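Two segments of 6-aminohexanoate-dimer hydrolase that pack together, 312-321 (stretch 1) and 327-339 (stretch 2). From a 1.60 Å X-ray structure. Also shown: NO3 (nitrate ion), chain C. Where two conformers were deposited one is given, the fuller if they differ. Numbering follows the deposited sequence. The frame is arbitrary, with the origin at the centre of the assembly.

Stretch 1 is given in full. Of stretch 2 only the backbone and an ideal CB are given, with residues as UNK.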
# COMPACT_ATOMS: atom_id res chain seq x y z
N ARG A 312 13.15 4.21 1.15
CA ARG A 312 13.44 5.34 2.00
C ARG A 312 12.33 5.52 3.02
O ARG A 312 12.60 5.73 4.21
CB ARG A 312 13.59 6.63 1.20
CG ARG A 312 14.78 6.65 0.25
CD ARG A 312 14.88 7.94 -0.58
NE ARG A 312 16.19 8.04 -1.19
CZ ARG A 312 16.53 7.42 -2.33
NH1 ARG A 312 15.63 6.73 -3.03
NH2 ARG A 312 17.78 7.48 -2.75
N PHE A 313 11.09 5.40 2.58
CA PHE A 313 9.95 5.52 3.52
C PHE A 313 9.97 4.35 4.56
O PHE A 313 9.74 4.52 5.72
CB PHE A 313 8.65 5.48 2.76
CG PHE A 313 7.44 5.55 3.64
CD1 PHE A 313 7.13 6.72 4.29
CD2 PHE A 313 6.59 4.45 3.83
CE1 PHE A 313 6.01 6.80 5.08
CE2 PHE A 313 5.46 4.54 4.63
CZ PHE A 313 5.18 5.71 5.25
N GLY A 314 10.31 3.16 4.08
CA GLY A 314 10.49 2.02 4.96
C GLY A 314 11.52 2.26 6.05
O GLY A 314 11.30 1.92 7.23
N GLN A 315 12.65 2.82 5.64
CA GLN A 315 13.75 3.13 6.56
C GLN A 315 13.26 4.19 7.56
O GLN A 315 13.60 4.09 8.73
CB GLN A 315 14.98 3.64 5.82
CG GLN A 315 16.15 3.93 6.72
CD GLN A 315 16.69 2.70 7.37
OE1 GLN A 315 16.69 1.61 6.75
NE2 GLN A 315 17.25 2.85 8.55
N LEU A 316 12.45 5.14 7.12
CA LEU A 316 11.90 6.14 8.02
C LEU A 316 11.11 5.47 9.13
O LEU A 316 11.25 5.84 10.31
CB LEU A 316 10.99 7.10 7.27
CG LEU A 316 10.33 8.21 8.09
CD1 LEU A 316 11.38 9.13 8.68
CD2 LEU A 316 9.31 8.96 7.25
N LEU A 317 10.33 4.46 8.78
CA LEU A 317 9.50 3.75 9.75
C LEU A 317 10.36 2.84 10.61
O LEU A 317 10.15 2.71 11.81
CB LEU A 317 8.39 3.01 9.04
CG LEU A 317 7.20 3.92 8.71
CD1 LEU A 317 6.41 3.36 7.55
CD2 LEU A 317 6.33 4.16 9.96
N LEU A 318 11.36 2.22 10.00
CA LEU A 318 12.31 1.46 10.78
C LEU A 318 12.95 2.33 11.87
O LEU A 318 13.16 1.87 13.00
CB LEU A 318 13.33 0.81 9.85
CG LEU A 318 14.30 -0.13 10.50
CD1 LEU A 318 13.58 -1.36 11.15
CD2 LEU A 318 15.34 -0.56 9.44
N ASN A 319 13.13 3.61 11.56
CA ASN A 319 13.70 4.58 12.49
C ASN A 319 12.64 5.36 13.21
O ASN A 319 12.91 6.47 13.70
CB ASN A 319 14.63 5.52 11.73
CG ASN A 319 15.83 4.81 11.13
OD1 ASN A 319 16.32 5.21 10.09
ND2 ASN A 319 16.32 3.76 11.79
N ASN A 320 11.45 4.78 13.33
CA ASN A 320 10.41 5.38 14.17
C ASN A 320 10.05 6.82 13.82
O ASN A 320 9.69 7.65 14.69
CB ASN A 320 10.78 5.22 15.65
CG ASN A 320 11.12 3.78 15.99
OD1 ASN A 320 10.36 2.85 15.66
ND2 ASN A 320 12.28 3.57 16.62
N GLY A 321 10.08 7.11 12.52
CA GLY A 321 9.65 8.39 11.97
C GLY A 321 10.68 9.50 12.01
O GLY A 321 10.35 10.64 11.69
N UNK A 327 11.73 14.62 13.64
CA UNK A 327 10.57 13.78 13.71
C UNK A 327 9.60 14.11 12.56
O UNK A 327 8.68 14.89 12.68
CB UNK A 327 9.89 13.94 15.07
N UNK A 328 9.81 13.44 11.44
CA UNK A 328 9.00 13.59 10.25
C UNK A 328 7.58 13.08 10.46
O UNK A 328 6.60 13.74 10.04
CB UNK A 328 9.65 12.86 9.08
N UNK A 329 7.49 11.91 11.09
CA UNK A 329 6.23 11.29 11.40
C UNK A 329 6.23 10.86 12.86
O UNK A 329 7.26 10.64 13.44
CB UNK A 329 5.96 10.10 10.47
N UNK A 330 5.04 10.77 13.48
CA UNK A 330 4.97 10.38 14.87
C UNK A 330 5.68 9.04 15.15
O UNK A 330 5.49 8.04 14.43
CB UNK A 330 3.50 10.30 15.30
N UNK A 331 6.47 9.04 16.24
CA UNK A 331 7.11 7.81 16.68
C UNK A 331 6.04 6.78 17.13
O UNK A 331 6.29 5.60 17.16
CB UNK A 331 8.09 8.10 17.82
N UNK A 332 4.86 7.23 17.48
CA UNK A 332 3.79 6.31 17.88
C UNK A 332 3.40 5.29 16.80
O UNK A 332 2.88 4.22 17.14
CB UNK A 332 2.55 7.12 18.27
N UNK A 333 3.61 5.61 15.51
CA UNK A 333 3.15 4.75 14.43
C UNK A 333 3.77 3.41 14.61
O UNK A 333 3.08 2.39 14.73
CB UNK A 333 3.49 5.33 13.05
N UNK A 334 5.08 3.39 14.67
CA UNK A 334 5.77 2.11 14.79
C UNK A 334 5.67 1.54 16.22
O UNK A 334 5.54 0.31 16.38
CB UNK A 334 7.24 2.27 14.39
N UNK A 335 5.68 2.40 17.24
CA UNK A 335 5.59 1.96 18.62
C UNK A 335 4.30 1.16 18.81
O UNK A 335 4.29 0.07 19.38
CB UNK A 335 5.64 3.15 19.58
N UNK A 336 3.20 1.74 18.36
CA UNK A 336 1.89 1.13 18.56
C UNK A 336 1.76 -0.19 17.80
O UNK A 336 1.19 -1.16 18.30
CB UNK A 336 0.79 2.10 18.12
N UNK A 337 2.32 -0.24 16.60
CA UNK A 337 2.32 -1.45 15.83
C UNK A 337 3.09 -2.55 16.53
O UNK A 337 2.61 -3.68 16.65
CB UNK A 337 2.90 -1.19 14.44
N UNK A 338 4.29 -2.21 17.01
CA UNK A 338 5.16 -3.21 17.65
C UNK A 338 4.61 -3.71 18.97
O UNK A 338 4.92 -4.80 19.37
CB UNK A 338 6.56 -2.62 17.88
N UNK A 339 3.74 -2.95 19.60
CA UNK A 339 3.06 -3.39 20.83
C UNK A 339 1.76 -4.19 20.64
O UNK A 339 1.12 -4.59 21.62
CB UNK A 339 2.74 -2.16 21.68
N NO3 C . 18.64 1.09 11.13
O1 NO3 C . 19.01 0.86 10.01
O2 NO3 C . 17.73 2.13 11.34
O3 NO3 C . 19.14 0.34 12.21

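At position 327, CA-to-CB points away from stretch 1, and the ideal CB lies 4.7 Å from Gly 321 O. A short side chain would miss stretch 1. A long polar one could curl back to the free carbonyl of Asn 320. The residue is Gln 327. Its NE2 donates to Asn 320 O at 2.8 Å, and also to the O of 329.

At 328 the CB points toward stretch 1, 4.1 Å from Leu 316 CD1. The backbone N of 328 donates to Gly 321 O at 2.9 Å, a weak bond. Several apolar side chains would suit. The residue is Ile 328. Its CB packs against Leu 316, and the end of the side chain leads away.

At 329 the backbone is extended (phi/psi -131/154), and its N donates to Gly 321 O at 3.2 Å, nearly straight. A CB on Gly 321 would clash with the O of 329, so the lack of a side chain lets the two stretches come close here. The CB of 329 points toward Leu 316 and Phe 313. Leucine, isoleucine or methionine would be reasonable. The residue is Leu 329. Its CD1 lies 3.8 Å from Leu 316 CD2 and 3.9 Å from Phe 313 CE1.

Position 330 points away, with phi -55. Many residues fit, proline included. It is Pro 330.

At 331 the CB points sideways, 3.5 Å from Asn 320 O. A small residue would fit. It is Ser 331, whose CA makes a CA-H...O contact with Asn 320 O at 3.3 Å.

Position 332 points away and leaves the choice open. It is Ser 332.

At 333 the CB faces Leu 317, with Leu 317 CD2 at 4.4 Å. An apolar side chain is expected. Ile 333 places CG2 3.9 Å from Leu 317 CD2.

At 334 the CB points toward stretch 1, 3.4 Å from Asn 320 OD1 and 3.9 Å from Leu 317 O. Space is short, and an acceptor waits. Serine or threonine would suit. Thr 334 OG1 donates to Asn 320 OD1 at 2.5 Å, while its CG2 packs 3.5 Å from Leu 317 CD2.

Stretch 1 sets no limit at 335, 336 or 339, and many residues would do. They are Glu 335, Asp 336 and Asn 339. Position 337 points toward stretch 1, but its distance leaves the choice open. It is Ile 337.

At 338 the CB points toward stretch 1 across a gap. A long donor could reach Asn 320 OD1. Lys 338 NZ donates to Asn 320 OD1 at 3.2 Å, and a water bridges NZ to Leu 318 O.

Stretch 2 327-339: QILPSSITEDIKN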
# COMPACT_ATOMS: atom_id res chain seq x y z
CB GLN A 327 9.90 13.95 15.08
CG GLN A 327 9.08 12.77 15.51
CD GLN A 327 9.91 11.52 15.71
OE1 GLN A 327 10.96 11.55 16.36
NE2 GLN A 327 9.43 10.40 15.16
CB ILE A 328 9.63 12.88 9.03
CG1 ILE A 328 11.07 13.34 8.85
CG2 ILE A 328 8.80 13.15 7.78
CD1 ILE A 328 11.29 14.80 8.70
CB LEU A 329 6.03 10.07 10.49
CG LEU A 329 5.70 10.37 9.02
CD1 LEU A 329 5.64 9.06 8.26
CD2 LEU A 329 4.42 11.17 8.86
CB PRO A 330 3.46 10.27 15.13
CG PRO A 330 2.85 11.13 14.09
CD PRO A 330 3.73 11.04 12.90
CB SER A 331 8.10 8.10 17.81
OG SER A 331 7.41 8.64 18.92
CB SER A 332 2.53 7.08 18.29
OG SER A 332 1.91 7.70 17.17
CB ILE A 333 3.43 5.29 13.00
CG1 ILE A 333 2.66 6.58 12.76
CG2 ILE A 333 3.00 4.26 11.93
CD1 ILE A 333 3.08 7.41 11.57
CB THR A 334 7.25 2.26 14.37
OG1 THR A 334 7.88 3.22 15.22
CG2 THR A 334 7.32 2.75 12.96
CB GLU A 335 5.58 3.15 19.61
CG GLU A 335 5.66 2.71 21.07
CD GLU A 335 5.71 3.84 22.09
OE1 GLU A 335 5.14 4.92 21.84
OE2 GLU A 335 6.28 3.61 23.17
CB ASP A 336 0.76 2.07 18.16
CG ASP A 336 0.61 3.24 19.12
OD1 ASP A 336 1.33 3.29 20.14
OD2 ASP A 336 -0.24 4.13 18.84
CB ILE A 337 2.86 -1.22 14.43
CG1 ILE A 337 1.84 -0.40 13.62
CG2 ILE A 337 3.17 -2.54 13.77
CD1 ILE A 337 2.43 0.28 12.38
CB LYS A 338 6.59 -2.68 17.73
CG LYS A 338 7.19 -2.53 16.32
CD LYS A 338 8.66 -2.12 16.31
CE LYS A 338 8.86 -0.72 16.84
NZ LYS A 338 10.26 -0.22 16.62
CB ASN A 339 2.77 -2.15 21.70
CG ASN A 339 4.02 -1.59 22.35
OD1 ASN A 339 5.00 -2.31 22.58
ND2 ASN A 339 3.99 -0.32 22.64
O HOH W 1 12.34 -0.30 14.29
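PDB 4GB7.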